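Local atomic coordinates of nicotinamide riboside transporter PnuC (Neisseria mucosa ATCC 25996, PDB entry 4QTN), a protein that probably carries nicotinamide riboside, a vitamin B3 form and NAD precursor, across the bacterial inner membrane as a homotrimer of membrane-embedded subunits. Residues 60-73 and 95-107. Residues are numbered along the deposited sequence; the frame is centred on the assembly and turned at random.
With NNR (Nicotinamide riboside), chain I.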
ATOM      1  N   GLY C  60       2.454  -9.323  20.658  1.00102.76           N
ATOM      2  CA  GLY C  60       3.510  -9.673  21.581  1.00101.70           C
ATOM      3  C   GLY C  60       3.119 -10.840  22.456  1.00101.75           C
ATOM      4  O   GLY C  60       3.690 -11.022  23.517  1.00104.14           O
ATOM      5  N   LYS C  61       2.123 -11.620  22.010  1.00 99.52           N
ATOM      6  CA  LYS C  61       1.672 -12.834  22.729  1.00 99.33           C
ATOM      7  C   LYS C  61       2.597 -14.026  22.487  1.00102.44           C
ATOM      8  O   LYS C  61       3.055 -14.254  21.360  1.00105.20           O
ATOM      9  CB  LYS C  61       0.262 -13.206  22.306  1.00 96.23           C
ATOM     10  CG  LYS C  61      -0.781 -12.196  22.704  1.00 99.67           C
ATOM     11  CD  LYS C  61      -2.172 -12.789  22.644  1.00100.58           C
ATOM     12  CE  LYS C  61      -3.161 -11.891  23.360  1.00106.06           C
ATOM     13  NZ  LYS C  61      -3.945 -12.641  24.384  1.00113.15           N
ATOM     14  N   ILE C  62       2.826 -14.813  23.536  1.00104.06           N
ATOM     15  CA  ILE C  62       3.831 -15.892  23.499  1.00104.95           C
ATOM     16  C   ILE C  62       3.382 -17.117  22.717  1.00107.46           C
ATOM     17  O   ILE C  62       4.218 -17.881  22.205  1.00110.25           O
ATOM     18  CB  ILE C  62       4.235 -16.340  24.908  1.00105.10           C
ATOM     19  CG1 ILE C  62       5.343 -17.384  24.820  1.00104.88           C
ATOM     20  CG2 ILE C  62       3.023 -16.875  25.673  1.00104.09           C
ATOM     21  CD1 ILE C  62       6.490 -17.118  25.750  1.00106.51           C
ATOM     22  N   SER C  63       2.066 -17.310  22.643  1.00108.14           N
ATOM     23  CA  SER C  63       1.480 -18.466  21.966  1.00110.75           C
ATOM     24  C   SER C  63       1.502 -18.321  20.476  1.00106.26           C
ATOM     25  O   SER C  63       0.886 -19.102  19.785  1.00111.52           O
ATOM     26  CB  SER C  63       0.037 -18.663  22.395  1.00114.38           C
ATOM     27  OG  SER C  63      -0.782 -17.644  21.841  1.00109.47           O
ATOM     28  N   ASN C  64       2.166 -17.285  19.982  1.00104.39           N
ATOM     29  CA  ASN C  64       2.422 -17.173  18.560  1.00105.90           C
ATOM     30  C   ASN C  64       3.241 -18.358  18.082  1.00106.70           C
ATOM     31  O   ASN C  64       3.026 -18.859  16.988  1.00113.11           O
ATOM     32  CB  ASN C  64       3.132 -15.847  18.217  1.00105.81           C
ATOM     33  CG  ASN C  64       4.647 -15.986  18.167  1.00107.97           C
ATOM     34  OD1 ASN C  64       5.223 -16.367  17.134  1.00109.86           O
ATOM     35  ND2 ASN C  64       5.305 -15.663  19.280  1.00105.21           N
ATOM     36  N   TYR C  65       4.136 -18.844  18.942  1.00109.58           N
ATOM     37  CA  TYR C  65       5.158 -19.808  18.527  1.00116.02           C
ATOM     38  C   TYR C  65       4.611 -21.180  18.152  1.00120.17           C
ATOM     39  O   TYR C  65       5.110 -21.817  17.215  1.00124.84           O
ATOM     40  CB  TYR C  65       6.248 -19.937  19.578  1.00117.56           C
ATOM     41  CG  TYR C  65       7.169 -18.745  19.630  1.00115.63           C
ATOM     42  CD1 TYR C  65       7.983 -18.424  18.551  1.00111.56           C
ATOM     43  CD2 TYR C  65       7.226 -17.940  20.761  1.00114.67           C
ATOM     44  CE1 TYR C  65       8.826 -17.335  18.598  1.00113.92           C
ATOM     45  CE2 TYR C  65       8.071 -16.853  20.820  1.00113.83           C
ATOM     46  CZ  TYR C  65       8.870 -16.553  19.739  1.00115.79           C
ATOM     47  OH  TYR C  65       9.708 -15.456  19.793  1.00120.17           O
ATOM     48  N   LEU C  66       3.595 -21.638  18.879  1.00118.18           N
ATOM     49  CA  LEU C  66       2.941 -22.882  18.534  1.00123.69           C
ATOM     50  C   LEU C  66       2.319 -22.811  17.135  1.00125.75           C
ATOM     51  O   LEU C  66       2.553 -23.688  16.296  1.00132.58           O
ATOM     52  CB  LEU C  66       1.888 -23.245  19.565  1.00126.99           C
ATOM     53  CG  LEU C  66       0.991 -24.411  19.145  1.00133.42           C
ATOM     54  CD1 LEU C  66       1.818 -25.639  18.761  1.00131.66           C
ATOM     55  CD2 LEU C  66      -0.012 -24.743  20.241  1.00136.76           C
ATOM     56  N   PHE C  67       1.529 -21.765  16.893  1.00121.49           N
ATOM     57  CA  PHE C  67       0.983 -21.496  15.558  1.00119.56           C
ATOM     58  C   PHE C  67       2.073 -21.439  14.503  1.00117.15           C
ATOM     59  O   PHE C  67       1.965 -22.077  13.462  1.00122.16           O
ATOM     60  CB  PHE C  67       0.181 -20.190  15.544  1.00115.28           C
ATOM     61  CG  PHE C  67      -1.092 -20.258  16.326  1.00118.79           C
ATOM     62  CD1 PHE C  67      -2.201 -20.930  15.824  1.00121.97           C
ATOM     63  CD2 PHE C  67      -1.183 -19.660  17.576  1.00120.49           C
ATOM     64  CE1 PHE C  67      -3.376 -21.001  16.554  1.00122.57           C
ATOM     65  CE2 PHE C  67      -2.356 -19.728  18.315  1.00121.36           C
ATOM     66  CZ  PHE C  67      -3.453 -20.400  17.804  1.00124.24           C
ATOM     67  N   GLY C  68       3.124 -20.677  14.781  1.00111.84           N
ATOM     68  CA  GLY C  68       4.227 -20.520  13.843  1.00110.20           C
ATOM     69  C   GLY C  68       4.801 -21.851  13.421  1.00115.17           C
ATOM     70  O   GLY C  68       5.059 -22.083  12.228  1.00116.17           O
ATOM     71  N   LEU C  69       4.973 -22.742  14.401  1.00116.47           N
ATOM     72  CA  LEU C  69       5.552 -24.065  14.167  1.00121.34           C
ATOM     73  C   LEU C  69       4.795 -24.833  13.087  1.00123.02           C
ATOM     74  O   LEU C  69       5.407 -25.346  12.150  1.00124.97           O
ATOM     75  CB  LEU C  69       5.610 -24.876  15.478  1.00125.42           C
ATOM     76  CG  LEU C  69       6.494 -26.137  15.544  1.00127.52           C
ATOM     77  CD1 LEU C  69       5.750 -27.367  15.035  1.00130.68           C
ATOM     78  CD2 LEU C  69       7.798 -25.933  14.789  1.00127.86           C
ATOM     79  N   ILE C  70       3.466 -24.906  13.227  1.00113.42           N
ATOM     80  CA  ILE C  70       2.595 -25.517  12.207  1.00110.78           C
ATOM     81  C   ILE C  70       2.755 -24.789  10.888  1.00105.25           C
ATOM     82  O   ILE C  70       3.109 -25.392   9.858  1.00106.95           O
ATOM     83  CB  ILE C  70       1.103 -25.440  12.612  1.00106.36           C
ATOM     84  CG1 ILE C  70       0.825 -26.334  13.818  1.00114.53           C
ATOM     85  CG2 ILE C  70       0.214 -25.828  11.443  1.00103.68           C
ATOM     86  CD1 ILE C  70      -0.426 -25.950  14.585  1.00116.99           C
ATOM     87  N   SER C  71       2.517 -23.481  10.940  1.00 98.30           N
ATOM     88  CA  SER C  71       2.390 -22.669   9.766  1.00 96.01           C
ATOM     89  C   SER C  71       3.599 -22.757   8.858  1.00103.70           C
ATOM     90  O   SER C  71       3.451 -23.050   7.665  1.00108.78           O
ATOM     91  CB  SER C  71       2.133 -21.227  10.146  1.00 90.08           C
ATOM     92  OG  SER C  71       2.263 -20.394   9.006  1.00 90.57           O
ATOM     93  N   VAL C  72       4.793 -22.483   9.408  1.00108.99           N
ATOM     94  CA  VAL C  72       6.028 -22.449   8.587  1.00114.93           C
ATOM     95  C   VAL C  72       6.368 -23.808   7.955  1.00121.31           C
ATOM     96  O   VAL C  72       6.974 -23.864   6.880  1.00123.98           O
ATOM     97  CB  VAL C  72       7.273 -21.880   9.344  1.00116.70           C
ATOM     98  CG1 VAL C  72       7.134 -20.382   9.569  1.00115.33           C
ATOM     99  CG2 VAL C  72       7.537 -22.627  10.654  1.00117.64           C
ATOM    100  N   SER C  73       5.960 -24.893   8.622  1.00123.52           N
ATOM    101  CA  SER C  73       6.255 -26.249   8.153  1.00124.26           C
ATOM    102  C   SER C  73       5.458 -26.509   6.902  1.00122.42           C
ATOM    103  O   SER C  73       6.017 -26.654   5.806  1.00118.73           O
ATOM    104  CB  SER C  73       5.893 -27.276   9.226  1.00123.61           C
ATOM    105  OG  SER C  73       6.555 -26.991  10.442  1.00120.85           O
ATOM    106  N   TYR C  95      13.227 -21.124  10.274  1.00130.19           N
ATOM    107  CA  TYR C  95      12.044 -20.794  11.086  1.00124.74           C
ATOM    108  C   TYR C  95      11.619 -21.933  12.027  1.00125.66           C
ATOM    109  O   TYR C  95      11.168 -21.676  13.138  1.00126.75           O
ATOM    110  CB  TYR C  95      10.852 -20.354  10.218  1.00122.94           C
ATOM    111  CG  TYR C  95      11.003 -19.007   9.536  1.00123.14           C
ATOM    112  CD1 TYR C  95      11.994 -18.094   9.932  1.00124.93           C
ATOM    113  CD2 TYR C  95      10.124 -18.624   8.516  1.00125.42           C
ATOM    114  CE1 TYR C  95      12.125 -16.848   9.299  1.00126.31           C
ATOM    115  CE2 TYR C  95      10.244 -17.386   7.875  1.00126.82           C
ATOM    116  CZ  TYR C  95      11.242 -16.501   8.267  1.00126.54           C
ATOM    117  OH  TYR C  95      11.360 -15.279   7.634  1.00120.46           O
ATOM    118  N   VAL C  96      11.774 -23.184  11.585  1.00126.97           N
ATOM    119  CA  VAL C  96      11.266 -24.326  12.359  1.00130.60           C
ATOM    120  C   VAL C  96      12.031 -24.572  13.680  1.00134.64           C
ATOM    121  O   VAL C  96      11.409 -24.749  14.736  1.00142.05           O
ATOM    122  CB  VAL C  96      11.160 -25.620  11.517  1.00131.69           C
ATOM    123  CG1 VAL C  96      10.719 -26.788  12.384  1.00129.93           C
ATOM    124  CG2 VAL C  96      10.169 -25.423  10.388  1.00135.09           C
ATOM    125  N   PRO C  97      13.371 -24.564  13.639  1.00132.63           N
ATOM    126  CA  PRO C  97      14.042 -24.628  14.941  1.00133.37           C
ATOM    127  C   PRO C  97      13.798 -23.354  15.776  1.00128.55           C
ATOM    128  O   PRO C  97      13.495 -23.443  16.966  1.00129.13           O
ATOM    129  CB  PRO C  97      15.528 -24.783  14.580  1.00135.73           C
ATOM    130  CG  PRO C  97      15.634 -24.364  13.153  1.00139.51           C
ATOM    131  CD  PRO C  97      14.310 -24.647  12.512  1.00134.33           C
ATOM    132  N   VAL C  98      13.860 -22.194  15.128  1.00124.62           N
ATOM    133  CA  VAL C  98      13.764 -20.907  15.821  1.00122.49           C
ATOM    134  C   VAL C  98      12.447 -20.731  16.606  1.00124.22           C
ATOM    135  O   VAL C  98      12.420 -20.035  17.623  1.00127.87           O
ATOM    136  CB  VAL C  98      14.004 -19.723  14.854  1.00121.31           C
ATOM    137  CG1 VAL C  98      13.675 -18.398  15.515  1.00122.76           C
ATOM    138  CG2 VAL C  98      15.445 -19.717  14.390  1.00127.83           C
ATOM    139  N   GLN C  99      11.376 -21.389  16.154  1.00122.28           N
ATOM    140  CA  GLN C  99      10.115 -21.391  16.899  1.00120.47           C
ATOM    141  C   GLN C  99      10.329 -21.758  18.372  1.00123.93           C
ATOM    142  O   GLN C  99       9.759 -21.119  19.267  1.00129.67           O
ATOM    143  CB  GLN C  99       9.091 -22.336  16.256  1.00118.59           C
ATOM    144  CG  GLN C  99       8.481 -21.816  14.966  1.00118.26           C
ATOM    145  CD  GLN C  99       7.980 -20.383  15.085  1.00118.40           C
ATOM    146  OE1 GLN C  99       7.094 -20.084  15.889  1.00121.14           O
ATOM    147  NE2 GLN C  99       8.549 -19.488  14.282  1.00114.11           N
ATOM    148  N   PHE C 100      11.153 -22.785  18.622  1.00122.30           N
ATOM    149  CA  PHE C 100      11.426 -23.227  20.000  1.00118.28           C
ATOM    150  C   PHE C 100      12.371 -22.263  20.684  1.00118.92           C
ATOM    151  O   PHE C 100      12.066 -21.747  21.762  1.00120.23           O
ATOM    152  CB  PHE C 100      12.002 -24.642  20.031  1.00112.88           C
ATOM    153  CG  PHE C 100      11.132 -25.662  19.376  1.00115.14           C
ATOM    154  CD1 PHE C 100      10.127 -26.301  20.096  1.00119.76           C
ATOM    155  CD2 PHE C 100      11.315 -25.997  18.034  1.00117.17           C
ATOM    156  CE1 PHE C 100       9.307 -27.253  19.487  1.00125.46           C
ATOM    157  CE2 PHE C 100      10.506 -26.946  17.425  1.00123.09           C
ATOM    158  CZ  PHE C 100       9.496 -27.573  18.151  1.00125.18           C
ATOM    159  N   VAL C 101      13.515 -22.017  20.043  1.00117.35           N
ATOM    160  CA  VAL C 101      14.468 -20.987  20.471  1.00114.93           C
ATOM    161  C   VAL C 101      13.748 -19.705  20.906  1.00115.03           C
ATOM    162  O   VAL C 101      13.975 -19.192  22.016  1.00115.10           O
ATOM    163  CB  VAL C 101      15.432 -20.634  19.326  1.00112.43           C
ATOM    164  CG1 VAL C 101      16.642 -19.905  19.864  1.00110.76           C
ATOM    165  CG2 VAL C 101      15.849 -21.890  18.588  1.00115.91           C
ATOM    166  N   GLY C 102      12.899 -19.193  20.013  1.00111.33           N
ATOM    167  CA  GLY C 102      12.019 -18.075  20.305  1.00110.98           C
ATOM    168  C   GLY C 102      11.172 -18.254  21.554  1.00117.14           C
ATOM    169  O   GLY C 102      11.146 -17.375  22.418  1.00120.88           O
ATOM    170  N   PHE C 103      10.480 -19.391  21.665  1.00116.44           N
ATOM    171  CA  PHE C 103       9.642 -19.642  22.848  1.00113.93           C
ATOM    172  C   PHE C 103      10.461 -19.615  24.132  1.00114.32           C
ATOM    173  O   PHE C 103       9.997 -19.126  25.163  1.00108.22           O
ATOM    174  CB  PHE C 103       8.890 -20.966  22.739  1.00115.13           C
ATOM    175  CG  PHE C 103       8.059 -21.282  23.953  1.00119.12           C
ATOM    176  CD1 PHE C 103       7.076 -20.387  24.394  1.00121.38           C
ATOM    177  CD2 PHE C 103       8.273 -22.447  24.678  1.00120.68           C
ATOM    178  CE1 PHE C 103       6.317 -20.660  25.524  1.00123.35           C
ATOM    179  CE2 PHE C 103       7.516 -22.726  25.809  1.00124.50           C
ATOM    180  CZ  PHE C 103       6.535 -21.829  26.231  1.00126.92           C
ATOM    181  N   ALA C 104      11.682 -20.148  24.050  1.00115.98           N
ATOM    182  CA  ALA C 104      12.642 -20.115  25.147  1.00115.53           C
ATOM    183  C   ALA C 104      12.870 -18.695  25.643  1.00115.67           C
ATOM    184  O   ALA C 104      12.539 -18.374  26.786  1.00119.76           O
ATOM    185  CB  ALA C 104      13.965 -20.748  24.715  1.00117.49           C
HETATM  186  N   MSE C 105      13.409 -17.838  24.768  1.00131.50           N
HETATM  187  CA  MSE C 105      13.898 -16.512  25.176  1.00126.44           C
HETATM  188  C   MSE C 105      12.808 -15.517  25.401  1.00119.20           C
HETATM  189  O   MSE C 105      12.971 -14.600  26.198  1.00118.30           O
HETATM  190  CB  MSE C 105      14.792 -15.919  24.130  1.00132.07           C
HETATM  191  CG  MSE C 105      15.958 -16.806  23.834  1.00148.18           C
HETATM  192 SE   MSE C 105      16.646 -16.103  22.158  1.00181.13          SE
HETATM  193  CE  MSE C 105      15.268 -16.815  20.946  1.00170.04           C
ATOM    194  N   TRP C 106      11.707 -15.642  24.663  1.00116.06           N
ATOM    195  CA  TRP C 106      10.526 -14.838  24.950  1.00110.16           C
ATOM    196  C   TRP C 106       9.975 -15.215  26.332  1.00112.22           C
ATOM    197  O   TRP C 106       9.747 -14.339  27.172  1.00111.55           O
ATOM    198  CB  TRP C 106       9.460 -15.019  23.871  1.00108.88           C
ATOM    199  CG  TRP C 106       9.478 -13.968  22.757  1.00108.27           C
ATOM    200  CD1 TRP C 106      10.575 -13.485  22.094  1.00110.82           C
ATOM    201  CD2 TRP C 106       8.337 -13.349  22.140  1.00108.94           C
ATOM    202  NE1 TRP C 106      10.191 -12.588  21.123  1.00110.68           N
ATOM    203  CE2 TRP C 106       8.823 -12.487  21.129  1.00111.72           C
ATOM    204  CE3 TRP C 106       6.947 -13.434  22.349  1.00105.58           C
ATOM    205  CZ2 TRP C 106       7.970 -11.707  20.333  1.00112.78           C
ATOM    206  CZ3 TRP C 106       6.100 -12.654  21.559  1.00104.79           C
ATOM    207  CH2 TRP C 106       6.615 -11.809  20.562  1.00110.76           C
ATOM    208  N   ARG C 107       9.822 -16.525  26.576  1.00115.22           N
ATOM    209  CA  ARG C 107       9.277 -17.046  27.851  1.00116.53           C
ATOM    210  C   ARG C 107       9.844 -16.353  29.077  1.00114.54           C
ATOM    211  O   ARG C 107       9.138 -16.138  30.054  1.00121.00           O
ATOM    212  CB  ARG C 107       9.509 -18.557  27.964  1.00128.75           C
ATOM    213  CG  ARG C 107       8.690 -19.237  29.067  1.00136.19           C
ATOM    214  CD  ARG C 107       9.005 -20.723  29.163  1.00147.34           C
ATOM    215  NE  ARG C 107      10.444 -20.964  29.190  1.00154.58           N
ATOM    216  CZ  ARG C 107      11.011 -22.156  29.053  1.00164.24           C
ATOM    217  NH1 ARG C 107      12.333 -22.267  29.085  1.00166.08           N
ATOM    218  NH2 ARG C 107      10.261 -23.236  28.883  1.00174.51           N
TER
HETATM  219  O2R NNR I 301       7.309 -16.109  13.815  1.00105.58           O
HETATM  220  C2R NNR I 301       7.001 -15.735  12.361  1.00103.59           C
HETATM  221  C3R NNR I 301       7.101 -16.978  11.469  1.00104.16           C
HETATM  222  O3R NNR I 301       7.983 -17.853  12.016  1.00125.38           O
HETATM  223  C4R NNR I 301       7.654 -16.477  10.152  1.00105.77           C
HETATM  224  C5R NNR I 301       6.511 -16.143   9.105  1.00111.39           C
HETATM  225  O5R NNR I 301       7.086 -15.329   8.029  1.00117.91           O
HETATM  226  O4R NNR I 301       8.335 -15.406  10.446  1.00103.24           O
HETATM  227  C1R NNR I 301       7.859 -14.881  11.889  1.00 99.60           C
HETATM  228  N1  NNR I 301       7.279 -13.530  11.763  1.00 99.32           N
HETATM  229  C2  NNR I 301       6.898 -13.020  10.512  1.00 83.42           C
HETATM  230  C6  NNR I 301       7.100 -12.755  12.885  1.00 95.62           C
HETATM  231  C5  NNR I 301       6.529 -11.464  12.764  1.00 95.41           C
HETATM  232  C4  NNR I 301       6.174 -10.966  11.529  1.00 77.23           C
HETATM  233  C3  NNR I 301       6.335 -11.728  10.412  1.00 77.25           C
HETATM  234  C7  NNR I 301       5.891 -11.160   9.075  1.00 88.53           C
HETATM  235  O7  NNR I 301       6.368 -11.557   8.054  1.00 99.16           O
HETATM  236  N7  NNR I 301       4.875 -10.143   9.040  1.00102.10           N
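With CG anti to its carbonyl carbon (chi1 -73°), Y65 sends its ring from helix 64-80 against the backbone of helix 85-107, where G102, W106, Q99 and F103 receive it as a knob in a hole. W106 stands across the far end of that ring. The two form a T-shaped pair, Y65 offering its edge to the face of the indole five-membered ring, with planes at 82°. Y65 OH lies above that face, 3.2 Å from W106 CD1. G102, lacking a side chain, lets the tyrosine ring lie flat on the main chain: Y65 CZ is 3.4 Å from G102 C, and F103 N sits over the ring centre. N64 ND2 covers the opposite face. Beyond this pair, I62 brings CG1 to the edge of the F103 ring (3.5 Å to CE1) and lays CD1 along the backbone at R107.

Toward the periplasmic end, Q99 lodges among N64, Y65, G68 and L69, its chain bent at chi2 and CG packed 3.7 Å from L69 N. L69 CD2 reaches V96 and F100 together. V72 splits its branches: CG1 meets Y95 CD2 at 3.6 Å, while CG2 packs on V96 CG2. The short helical segments run antiparallel, at 176° with axes 9.0 Å apart.

N64, V72, Y95 and Q99 line the nicotinamide riboside pocket, with one face of the Y95 ring against the ribose, Y95 CE2 3.6 Å from C4R of the ligand. The Q99 amide end lies beside the ribose hydroxyls. Outside the pair, Y95 OH is hydrogen-bonded to S167 and W106 NE1 to M174 O, tying both aromatics to helix 158-175. Cohesion between the segments is therefore mainly aromatic and aliphatic, while the amide of Q99 brings polar chemistry to the sugar.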